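Local coordinates for Lmo2184 protein (Listeria monocytogenes serovar 1/2a, PDB 5JOQ), which probably binds haem or an iron-siderophore as the lipid-anchored substrate-binding component of an ABC transporter for iron uptake, at the interface of chains A and B. Sequence-based numbering; all coordinates share one arbitrary frame. Chains: chain A/B, Lmo2184 protein.

The interface of chains A and B. Residues chain A 231-232, 234-235, 238; chain B 228-231, 265.
A:Val235 packs against the B:His229–B:Met231 loop, in a contact between two copies of a member of the bacterial solute-binding protein 8 family; A:Glu234, A:Val235 and A:Met238 of helix 233-245 bring their side chains to the contact. The tight part centres on the valine fork. CG2, anti to the carbonyl carbon, points into the loop and lies 3.6 Å from B:Gly230 C, while CG1 meets the terminal methyl CE of B:Met231 at 3.8 Å. That methionine bends at chi2 and chi3, which folds its tip back over the valine. One turn along the helix, the A:Met238 thioether SD sits 3.5 Å from B:His229 N, and its CE methyl lies 3.8 Å from B:Ala228 CA. B:Gly230 has a positive phi of 83°, and the extended A:Glu234 chain runs past it, with CD 3.8 Å from its CA.

The polar flank is looser: no nitrogen or oxygen bonds directly across. A water fills in, 2.8 Å from the carboxylate oxygen A:Glu234 OE2 and also bound by B:His229 ND1 and the backbone oxygen of B:Glu265. With a hydrogen modelled on ND1 the angle there is 142°, a bent bond if ND1 is the donor. A:Glu234 OE1 and OE2 of the poorly ordered B:Glu265 approach tip to tip at 3.3 Å, their carboxylate planes 74° apart; if both are charged, their proximity would be unfavourable, though the disorder makes this geometry uncertain. This asymmetric interface may be a crystal contact.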
ATOM      1  N   MET A 231       2.835  -4.739  -2.106  1.00 13.86           N
ATOM      2  CA  MET A 231       1.870  -3.762  -2.604  1.00 15.22           C
ATOM      3  C   MET A 231       0.537  -4.443  -2.928  1.00 14.53           C
ATOM      4  O   MET A 231       0.536  -5.541  -3.501  1.00 15.17           O
ATOM      5  CB  MET A 231       2.436  -3.098  -3.865  1.00 18.77           C
ATOM      6  CG  MET A 231       1.702  -1.899  -4.352  1.00 21.65           C
ATOM      7  SD  MET A 231       1.949  -0.456  -3.254  1.00 23.48           S
ATOM      8  CE  MET A 231       3.547   0.094  -3.813  1.00 21.72           C
ATOM      9  N   PRO A 232      -0.615  -3.841  -2.589  1.00 18.64           N
ATOM     10  CA  PRO A 232      -1.897  -4.479  -2.913  1.00 22.01           C
ATOM     11  C   PRO A 232      -2.036  -4.690  -4.413  1.00 19.41           C
ATOM     12  O   PRO A 232      -1.596  -3.863  -5.219  1.00 14.99           O
ATOM     13  CB  PRO A 232      -2.954  -3.480  -2.401  1.00 18.74           C
ATOM     14  CG  PRO A 232      -2.231  -2.647  -1.352  1.00 19.14           C
ATOM     15  CD  PRO A 232      -0.798  -2.540  -1.902  1.00 16.85           C
ATOM     16  N   GLU A 234      -4.551  -4.522  -6.301  1.00 17.90           N
ATOM     17  CA  GLU A 234      -5.328  -3.498  -6.980  1.00 20.78           C
ATOM     18  C   GLU A 234      -4.426  -2.342  -7.407  1.00 20.27           C
ATOM     19  O   GLU A 234      -4.581  -1.792  -8.500  1.00 18.68           O
ATOM     20  CB  GLU A 234      -6.474  -3.078  -6.051  1.00 21.80           C
ATOM     21  CG  GLU A 234      -7.428  -2.186  -6.612  1.00 22.36           C
ATOM     22  CD  GLU A 234      -8.625  -1.919  -5.691  1.00 25.80           C
ATOM     23  OE1 GLU A 234      -8.639  -2.293  -4.481  1.00 26.44           O
ATOM     24  OE2 GLU A 234      -9.559  -1.279  -6.184  1.00 27.80           O
ATOM     25  N   VAL A 235      -3.421  -2.004  -6.586  1.00 17.46           N
ATOM     26  CA  VAL A 235      -2.458  -0.977  -6.977  1.00 14.30           C
ATOM     27  C   VAL A 235      -1.600  -1.470  -8.135  1.00 16.64           C
ATOM     28  O   VAL A 235      -1.316  -0.730  -9.090  1.00 17.39           O
ATOM     29  CB  VAL A 235      -1.566  -0.582  -5.779  1.00 15.91           C
ATOM     30  CG1 VAL A 235      -0.443   0.286  -6.254  1.00 14.20           C
ATOM     31  CG2 VAL A 235      -2.398   0.118  -4.679  1.00 15.32           C
ATOM     32  N   MET A 238      -3.147  -1.040 -11.481  1.00 16.96           N
ATOM     33  CA  MET A 238      -3.087   0.335 -11.904  1.00 17.55           C
ATOM     34  C   MET A 238      -1.711   0.585 -12.540  1.00 16.62           C
ATOM     35  O   MET A 238      -1.599   1.229 -13.559  1.00 13.80           O
ATOM     36  CB  MET A 238      -3.313   1.204 -10.668  1.00 22.24           C
ATOM     37  CG  MET A 238      -3.296   2.696 -10.835  1.00 25.93           C
ATOM     38  SD  MET A 238      -3.996   3.552  -9.406  1.00 16.74           S
ATOM     39  CE  MET A 238      -2.902   3.091  -8.086  1.00 16.02           C
TER
ATOM     40  N   ALA B 228      -6.296   6.509  -6.552  1.00 12.79           N
ATOM     41  CA  ALA B 228      -5.177   5.594  -6.346  1.00 14.71           C
ATOM     42  C   ALA B 228      -5.782   4.288  -5.856  1.00 14.93           C
ATOM     43  O   ALA B 228      -5.811   4.029  -4.657  1.00 16.15           O
ATOM     44  CB  ALA B 228      -4.165   6.168  -5.363  1.00 14.33           C
ATOM     45  N   HIS B 229      -6.301   3.484  -6.792  1.00 10.98           N
ATOM     46  CA  HIS B 229      -7.083   2.312  -6.430  1.00 12.16           C
ATOM     47  C   HIS B 229      -6.261   1.351  -5.563  1.00 15.00           C
ATOM     48  O   HIS B 229      -5.143   0.992  -5.925  1.00 12.60           O
ATOM     49  CB  HIS B 229      -7.542   1.614  -7.710  1.00 13.12           C
ATOM     50  CG  HIS B 229      -8.358   2.512  -8.610  1.00 14.24           C
ATOM     51  ND1 HIS B 229      -9.564   3.045  -8.224  1.00 13.45           N
ATOM     52  CD2 HIS B 229      -8.135   2.963  -9.871  1.00 14.21           C
ATOM     53  CE1 HIS B 229     -10.064   3.778  -9.212  1.00 12.56           C
ATOM     54  NE2 HIS B 229      -9.218   3.736 -10.229  1.00 11.69           N
ATOM     55  N   GLY B 230      -6.828   0.927  -4.428  1.00 14.24           N
ATOM     56  CA  GLY B 230      -6.166   0.014  -3.511  1.00 14.71           C
ATOM     57  C   GLY B 230      -5.189   0.654  -2.541  1.00 16.13           C
ATOM     58  O   GLY B 230      -4.677  -0.042  -1.665  1.00 14.73           O
ATOM     59  N   MET B 231      -4.915   1.913  -2.667  1.00 13.86           N
ATOM     60  CA  MET B 231      -3.839   2.492  -1.866  1.00 15.22           C
ATOM     61  C   MET B 231      -4.383   3.017  -0.535  1.00 14.53           C
ATOM     62  O   MET B 231      -5.459   3.631  -0.514  1.00 15.17           O
ATOM     63  CB  MET B 231      -3.193   3.639  -2.653  1.00 18.77           C
ATOM     64  CG  MET B 231      -1.916   4.167  -2.099  1.00 21.65           C
ATOM     65  SD  MET B 231      -0.536   2.986  -2.322  1.00 23.48           S
ATOM     66  CE  MET B 231      -0.119   3.307  -4.021  1.00 21.72           C
ATOM     67  N   GLU B 265     -11.075   5.505  -2.446  1.00 28.54           N
ATOM     68  CA  GLU B 265     -10.687   4.287  -3.129  1.00 28.93           C
ATOM     69  C   GLU B 265     -11.654   3.158  -2.818  1.00 26.53           C
ATOM     70  O   GLU B 265     -11.892   2.274  -3.618  1.00 23.96           O
ATOM     71  CB  GLU B 265      -9.240   3.948  -2.761  1.00 37.96           C
ATOM     72  CG  GLU B 265      -8.761   2.601  -3.206  1.00 38.10           C
ATOM     73  CD  GLU B 265      -9.085   1.537  -2.209  1.00 39.14           C
ATOM     74  OE1 GLU B 265      -9.167   1.849  -1.013  1.00 41.44           O
ATOM     75  OE2 GLU B 265      -9.257   0.395  -2.634  1.00 44.94           O
TER
HETATM   76  O   HOH W   1     -10.246   1.439  -5.798  1.00 18.80           O